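Local coordinates for protein proteasome chaperone 4 (Saccharomyces cerevisiae, PDB 2Z5B) that helps assemble the 20S proteasome as part of a heterodimeric chaperone that promotes formation of the alpha-ring, at residues Pro123-Pro127 / Ser128-Ala132. Residues are numbered along the deposited sequence; the frame is centred on the assembly and turned at random.
Sequences PSEDP and SMLVA
D126 grips S128 with both carboxylate oxygens. D126 OD1 accepts the backbone N of S128 at 3.1 Å, with an N-H...O angle of 154°. D126 OD2 takes the hydroxyl S128 OG at 3.0 Å. Both donors sit above the carboxylate plane, one over each oxygen. CG of D126 lies anti to its own N (chi1 172°), which brings the carboxylate up to the start of the helix. The backbone carbonyl of D126 adds a third bond, from M129 N.

L130 packs back on the turn. L130 CB lies 3.3 Å from P127 O, the same oxygen that accepts the backbone N-H of L130. Its CG stays beside that carbonyl. L130 CD1 goes further back, 3.7 Å from P127 CA. L130 CD1 also lies 3.9 Å from E125 OE2. The E125 and L130 side chains cross at about a right angle. The E125 carboxylate is hydrogen-bonded to S121 OG and W119 NE1. F47 and M99 also touch L130, joining this turn to strand 41-47 and helix 94-111.

The arrangement is an Asx-Pro turn with an aspartate capping bond, leading from the loop after strand 115-121 into helix 128-132.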
# COMPACT_ATOMS: atom_id res chain seq x y z
N PRO A 123 -12.26 11.96 8.48
CA PRO A 123 -12.29 13.41 8.35
C PRO A 123 -12.42 14.09 9.71
O PRO A 123 -11.82 15.15 9.92
CB PRO A 123 -13.54 13.64 7.50
CG PRO A 123 -13.60 12.42 6.64
CD PRO A 123 -13.21 11.31 7.56
N SER A 124 -13.13 13.44 10.65
CA SER A 124 -13.48 14.01 11.96
C SER A 124 -12.47 13.75 13.08
O SER A 124 -12.63 14.24 14.21
CB SER A 124 -14.83 13.46 12.40
OG SER A 124 -14.71 12.07 12.62
N GLU A 125 -11.45 12.96 12.77
CA GLU A 125 -10.48 12.52 13.77
C GLU A 125 -9.87 13.63 14.60
O GLU A 125 -9.34 14.62 14.08
CB GLU A 125 -9.36 11.76 13.08
CG GLU A 125 -8.39 11.13 14.02
CD GLU A 125 -7.35 10.40 13.24
OE1 GLU A 125 -6.42 11.07 12.74
OE2 GLU A 125 -7.49 9.17 13.10
N ASP A 126 -9.91 13.43 15.91
CA ASP A 126 -9.08 14.16 16.85
C ASP A 126 -7.95 13.18 17.26
O ASP A 126 -8.20 12.24 18.01
CB ASP A 126 -9.93 14.57 18.06
CG ASP A 126 -9.13 15.16 19.19
OD1 ASP A 126 -7.92 15.44 19.01
OD2 ASP A 126 -9.73 15.34 20.28
N PRO A 127 -6.72 13.38 16.77
CA PRO A 127 -5.66 12.42 17.14
C PRO A 127 -5.33 12.28 18.65
O PRO A 127 -4.61 11.34 19.01
CB PRO A 127 -4.44 12.91 16.36
CG PRO A 127 -4.98 13.72 15.24
CD PRO A 127 -6.21 14.41 15.85
N SER A 128 -5.84 13.16 19.51
CA SER A 128 -5.75 12.91 20.97
C SER A 128 -6.37 11.58 21.39
O SER A 128 -5.96 10.99 22.41
CB SER A 128 -6.36 14.06 21.80
OG SER A 128 -7.76 13.89 21.99
N MET A 129 -7.35 11.11 20.61
CA MET A 129 -7.95 9.78 20.78
C MET A 129 -6.93 8.64 20.63
O MET A 129 -7.06 7.60 21.27
CB MET A 129 -9.07 9.58 19.74
CG MET A 129 -10.50 9.58 20.27
SD MET A 129 -11.60 8.56 19.22
CE MET A 129 -12.99 9.68 19.10
N LEU A 130 -5.94 8.82 19.77
CA LEU A 130 -4.88 7.81 19.58
C LEU A 130 -4.01 7.73 20.83
O LEU A 130 -3.61 6.65 21.24
CB LEU A 130 -4.02 8.14 18.35
CG LEU A 130 -4.60 7.81 16.95
CD1 LEU A 130 -5.68 8.80 16.55
CD2 LEU A 130 -3.51 7.81 15.90
N VAL A 131 -3.76 8.89 21.43
CA VAL A 131 -2.97 8.98 22.67
C VAL A 131 -3.72 8.31 23.82
O VAL A 131 -3.16 7.49 24.54
CB VAL A 131 -2.64 10.45 23.01
CG1 VAL A 131 -1.82 10.55 24.30
CG2 VAL A 131 -1.89 11.09 21.85
N ALA A 132 -5.00 8.64 23.95
CA ALA A 132 -5.83 8.16 25.06
C ALA A 132 -6.09 6.66 25.00
O ALA A 132 -6.26 6.01 26.03
CB ALA A 132 -7.15 8.92 25.08